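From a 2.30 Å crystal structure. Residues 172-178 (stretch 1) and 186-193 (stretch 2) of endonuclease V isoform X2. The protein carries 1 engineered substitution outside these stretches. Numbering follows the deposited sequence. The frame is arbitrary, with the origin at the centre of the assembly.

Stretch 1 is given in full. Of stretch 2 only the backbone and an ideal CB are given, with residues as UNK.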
ATOM      1  N   GLY A 172       4.141 -30.913   0.042  1.00 29.89           N
ATOM      2  CA  GLY A 172       3.842 -30.583  -1.332  1.00 27.74           C
ATOM      3  C   GLY A 172       3.715 -29.092  -1.538  1.00 28.25           C
ATOM      4  O   GLY A 172       3.592 -28.313  -0.594  1.00 29.07           O
ATOM      5  N   ASN A 173       3.753 -28.689  -2.809  1.00 25.73           N
ATOM      6  CA  ASN A 173       3.586 -27.285  -3.152  1.00 27.95           C
ATOM      7  C   ASN A 173       2.689 -27.064  -4.364  1.00 28.68           C
ATOM      8  O   ASN A 173       2.518 -25.912  -4.775  1.00 28.62           O
ATOM      9  CB  ASN A 173       4.958 -26.612  -3.394  1.00 29.34           C
ATOM     10  CG  ASN A 173       5.663 -27.123  -4.645  1.00 30.73           C
ATOM     11  OD1 ASN A 173       5.597 -28.304  -4.974  1.00 31.71           O
ATOM     12  ND2 ASN A 173       6.355 -26.228  -5.338  1.00 31.73           N
ATOM     13  N   GLU A 174       2.098 -28.118  -4.927  1.00 28.85           N
ATOM     14  CA  GLU A 174       1.220 -28.029  -6.091  1.00 27.06           C
ATOM     15  C   GLU A 174       0.018 -28.936  -5.878  1.00 25.73           C
ATOM     16  O   GLU A 174       0.177 -30.089  -5.469  1.00 28.19           O
ATOM     17  CB  GLU A 174       1.956 -28.437  -7.371  1.00 28.25           C
ATOM     18  CG  GLU A 174       3.023 -27.452  -7.804  1.00 32.70           C
ATOM     19  CD  GLU A 174       3.816 -27.937  -8.997  1.00 37.39           C
ATOM     20  OE1 GLU A 174       4.074 -29.152  -9.088  1.00 40.68           O
ATOM     21  OE2 GLU A 174       4.182 -27.106  -9.849  1.00 40.06           O
ATOM     22  N   LEU A 175      -1.179 -28.420  -6.148  1.00 24.20           N
ATOM     23  CA  LEU A 175      -2.420 -29.157  -5.944  1.00 23.06           C
ATOM     24  C   LEU A 175      -3.308 -28.981  -7.167  1.00 23.30           C
ATOM     25  O   LEU A 175      -3.632 -27.850  -7.537  1.00 23.69           O
ATOM     26  CB  LEU A 175      -3.149 -28.657  -4.697  1.00 23.46           C
ATOM     27  CG  LEU A 175      -4.519 -29.288  -4.464  1.00 24.46           C
ATOM     28  CD1 LEU A 175      -4.334 -30.723  -3.996  1.00 27.01           C
ATOM     29  CD2 LEU A 175      -5.364 -28.495  -3.480  1.00 24.57           C
ATOM     30  N   ASP A 176      -3.732 -30.085  -7.771  1.00 23.05           N
ATOM     31  CA  ASP A 176      -4.649 -29.991  -8.897  1.00 22.37           C
ATOM     32  C   ASP A 176      -6.021 -29.561  -8.405  1.00 20.18           C
ATOM     33  O   ASP A 176      -6.538 -30.101  -7.424  1.00 21.84           O
ATOM     34  CB  ASP A 176      -4.760 -31.324  -9.641  1.00 24.95           C
ATOM     35  CG  ASP A 176      -3.477 -31.717 -10.339  1.00 26.95           C
ATOM     36  OD1 ASP A 176      -3.057 -30.980 -11.255  1.00 26.98           O
ATOM     37  OD2 ASP A 176      -2.923 -32.787 -10.017  1.00 28.98           O
ATOM     38  N   ILE A 177      -6.613 -28.589  -9.090  1.00 18.83           N
ATOM     39  CA  ILE A 177      -7.987 -28.170  -8.842  1.00 19.41           C
ATOM     40  C   ILE A 177      -8.860 -28.848  -9.887  1.00 21.83           C
ATOM     41  O   ILE A 177      -8.570 -28.775 -11.088  1.00 22.51           O
ATOM     42  CB  ILE A 177      -8.115 -26.638  -8.892  1.00 21.17           C
ATOM     43  CG1 ILE A 177      -7.398 -26.023  -7.688  1.00 22.27           C
ATOM     44  CG2 ILE A 177      -9.570 -26.213  -8.936  1.00 20.76           C
ATOM     45  CD1 ILE A 177      -7.185 -24.520  -7.785  1.00 24.88           C
ATOM     46  N   ILE A 178      -9.895 -29.558  -9.437  1.00 21.61           N
ATOM     47  CA  ILE A 178     -10.606 -30.509 -10.284  1.00 22.41           C
ATOM     48  C   ILE A 178     -12.090 -30.187 -10.310  1.00 23.40           C
ATOM     49  O   ILE A 178     -12.698 -29.897  -9.274  1.00 25.61           O
ATOM     50  CB  ILE A 178     -10.379 -31.953  -9.780  1.00 22.12           C
ATOM     51  CG1 ILE A 178      -8.935 -32.387 -10.031  1.00 20.62           C
ATOM     52  CG2 ILE A 178     -11.356 -32.924 -10.422  1.00 24.97           C
ATOM     53  CD1 ILE A 178      -8.505 -33.592  -9.205  1.00 19.81           C
ATOM     54  N   UNK A 186      -8.800 -28.343 -13.827  1.00 21.59           N
ATOM     55  CA  UNK A 186      -9.033 -26.991 -14.304  1.00 21.35           C
ATOM     56  C   UNK A 186      -7.825 -26.085 -14.133  1.00 20.90           C
ATOM     57  O   UNK A 186      -7.616 -25.182 -14.954  1.00 20.20           O
ATOM     58  CB  UNK A 186     -10.234 -26.386 -13.575  1.00 21.35           C
ATOM     59  N   UNK A 187      -7.051 -26.290 -13.071  1.00 21.63           N
ATOM     60  CA  UNK A 187      -5.969 -25.390 -12.706  1.00 20.96           C
ATOM     61  C   UNK A 187      -5.058 -26.095 -11.715  1.00 22.05           C
ATOM     62  O   UNK A 187      -5.300 -27.234 -11.306  1.00 21.45           O
ATOM     63  CB  UNK A 187      -6.509 -24.084 -12.120  1.00 20.96           C
ATOM     64  N   UNK A 188      -4.020 -25.381 -11.299  1.00 22.01           N
ATOM     65  CA  UNK A 188      -3.040 -25.880 -10.348  1.00 23.65           C
ATOM     66  C   UNK A 188      -2.829 -24.792  -9.304  1.00 23.60           C
ATOM     67  O   UNK A 188      -2.494 -23.655  -9.651  1.00 24.01           O
ATOM     68  CB  UNK A 188      -1.728 -26.262 -11.036  1.00 23.65           C
ATOM     69  N   UNK A 189      -3.100 -25.118  -8.045  1.00 25.33           N
ATOM     70  CA  UNK A 189      -2.754 -24.252  -6.924  1.00 24.10           C
ATOM     71  C   UNK A 189      -1.279 -24.449  -6.598  1.00 25.29           C
ATOM     72  O   UNK A 189      -0.856 -25.566  -6.293  1.00 24.55           O
ATOM     73  CB  UNK A 189      -3.630 -24.545  -5.704  1.00 24.10           C
ATOM     74  N   UNK A 190      -0.488 -23.383  -6.697  1.00 24.76           N
ATOM     75  CA  UNK A 190       0.958 -23.509  -6.592  1.00 25.32           C
ATOM     76  C   UNK A 190       1.497 -22.535  -5.559  1.00 28.70           C
ATOM     77  O   UNK A 190       0.889 -21.502  -5.249  1.00 29.30           O
ATOM     78  CB  UNK A 190       1.622 -23.270  -7.949  1.00 25.32           C
ATOM     79  N   UNK A 191       2.664 -22.890  -5.026  1.00 27.03           N
ATOM     80  CA  UNK A 191       3.376 -22.085  -4.039  1.00 28.71           C
ATOM     81  C   UNK A 191       4.862 -22.235  -4.354  1.00 28.23           C
ATOM     82  O   UNK A 191       5.494 -23.211  -3.939  1.00 29.97           O
ATOM     83  CB  UNK A 191       3.052 -22.515  -2.607  1.00 28.71           C
ATOM     84  N   UNK A 192       5.426 -21.255  -5.054  1.00 30.12           N
ATOM     85  CA  UNK A 192       6.813 -21.330  -5.489  1.00 29.68           C
ATOM     86  C   UNK A 192       7.732 -20.372  -4.756  1.00 31.53           C
ATOM     87  O   UNK A 192       8.900 -20.702  -4.543  1.00 35.54           O
ATOM     88  CB  UNK A 192       6.896 -21.057  -6.992  1.00 29.68           C
ATOM     89  N   UNK A 193       7.221 -19.235  -4.312  1.00 28.05           N
ATOM     90  CA  UNK A 193       8.058 -18.237  -3.674  1.00 26.36           C
ATOM     91  C   UNK A 193       8.359 -18.624  -2.230  1.00 27.77           C
ATOM     92  O   UNK A 193       7.533 -19.245  -1.560  1.00 28.62           O
ATOM     93  CB  UNK A 193       7.385 -16.864  -3.729  1.00 26.36           C
TER

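Residues 174-178 and 186-190 run antiparallel as neighbouring strands, so side chains at 187-190 emerge alternately on the face bearing Leu 175 and Ile 177 and on that bearing Glu 174 and Asp 176.

Position 186 pairs through its backbone, its N donating to Ile 177 O at 2.8 Å. Its CB points sideways, 3.8 Å from that same O, and meets no charge; many side chains would fit. The residue is Leu 186.

At 187 the backbone is almost fully extended, and its O accepts from Ile 177 N at 2.9 Å. The CB lies on the Leu 175 and Ile 177 face, 4.4 Å from Ile 177 CD1, so an apolar residue suits it, small or larger. Ala 187 is found, adding a methyl beside the isoleucine.

Position 188 turns to the other face, where its ideal CB is 4.9 Å from Asp 176 OD1 and Glu 174 also presents a carboxylate. A basic residue is the natural expectation, although a polar donor could also serve. Lys 188 supplies the charge: its NZ forms a salt bridge with Asp 176 OD1 at a very short 2.5 Å.

At 189, the backbone forms a reciprocal pair with Leu 175: N donates to Leu 175 O at 2.8 Å, and O accepts from Leu 175 N at 2.9 Å. The CB faces Leu 175 and the tip of Ile 177, an apolar setting for alanine, valine or another aliphatic residue. Ala 189 places its CB 4.2 Å from Leu 175 CB and 4.1 Å from Ile 177 CD1.

Position 190 returns to the acidic face, but its ideal CB is 4.4 Å from the methylene Glu 174 CG. Either a beta-branched aliphatic or a polar residue is plausible. Val 190, in the m rotamer, packs CG1 against Glu 174 CG at 3.9 Å.

At 191 the backbone again does the work: N donates weakly to Asn 173 O at 3.0 Å, while O accepts a weak bond from Asn 173 ND2 at 3.4 Å. The sideways CB imposes little, and Leu 191 occupies the site.

At 192 the CB also points sideways, and the ideal CB of 192 is 5.5 Å from Asn 173 ND2, so a long or aromatic side chain would be needed to reach far along stretch 1. Tyr 192 brings its ring edge to Asn 173, with CD1 3.6 Å from ND2.

Position 193 is out of reach and unconstrained by stretch 1; it is Ala 193.

Stretch 2, residues 186-193: LAKAVLYA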
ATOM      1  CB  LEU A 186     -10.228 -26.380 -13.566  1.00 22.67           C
ATOM      2  CG  LEU A 186     -11.570 -27.117 -13.667  1.00 25.16           C
ATOM      3  CD1 LEU A 186     -12.657 -26.361 -12.915  1.00 26.60           C
ATOM      4  CD2 LEU A 186     -11.985 -27.342 -15.115  1.00 25.97           C
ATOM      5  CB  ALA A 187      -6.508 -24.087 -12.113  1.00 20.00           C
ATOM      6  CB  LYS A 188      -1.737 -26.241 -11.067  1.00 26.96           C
ATOM      7  CG  LYS A 188      -1.035 -27.463 -10.534  1.00 30.44           C
ATOM      8  CD  LYS A 188      -0.158 -28.051 -11.623  1.00 34.57           C
ATOM      9  CE  LYS A 188       0.358 -29.438 -11.256  1.00 36.79           C
ATOM     10  NZ  LYS A 188      -0.656 -30.486 -11.504  1.00 37.43           N
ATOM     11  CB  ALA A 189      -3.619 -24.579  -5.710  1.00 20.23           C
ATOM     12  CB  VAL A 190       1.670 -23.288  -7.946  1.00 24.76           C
ATOM     13  CG1 VAL A 190       1.160 -24.282  -8.986  1.00 21.99           C
ATOM     14  CG2 VAL A 190       1.512 -21.845  -8.417  1.00 23.94           C
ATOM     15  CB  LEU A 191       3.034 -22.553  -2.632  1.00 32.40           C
ATOM     16  CG  LEU A 191       3.305 -21.642  -1.442  1.00 36.98           C
ATOM     17  CD1 LEU A 191       2.616 -22.238  -0.225  1.00 39.47           C
ATOM     18  CD2 LEU A 191       4.804 -21.489  -1.184  1.00 39.11           C
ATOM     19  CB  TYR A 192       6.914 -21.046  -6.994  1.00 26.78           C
ATOM     20  CG  TYR A 192       6.218 -22.071  -7.859  1.00 26.75           C
ATOM     21  CD1 TYR A 192       6.278 -23.421  -7.550  1.00 26.96           C
ATOM     22  CD2 TYR A 192       5.485 -21.686  -8.977  1.00 27.39           C
ATOM     23  CE1 TYR A 192       5.645 -24.363  -8.341  1.00 28.24           C
ATOM     24  CE2 TYR A 192       4.844 -22.620  -9.774  1.00 26.56           C
ATOM     25  CZ  TYR A 192       4.926 -23.956  -9.450  1.00 27.19           C
ATOM     26  OH  TYR A 192       4.290 -24.889 -10.236  1.00 26.45           O
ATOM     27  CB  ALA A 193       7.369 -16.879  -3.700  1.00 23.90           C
TER
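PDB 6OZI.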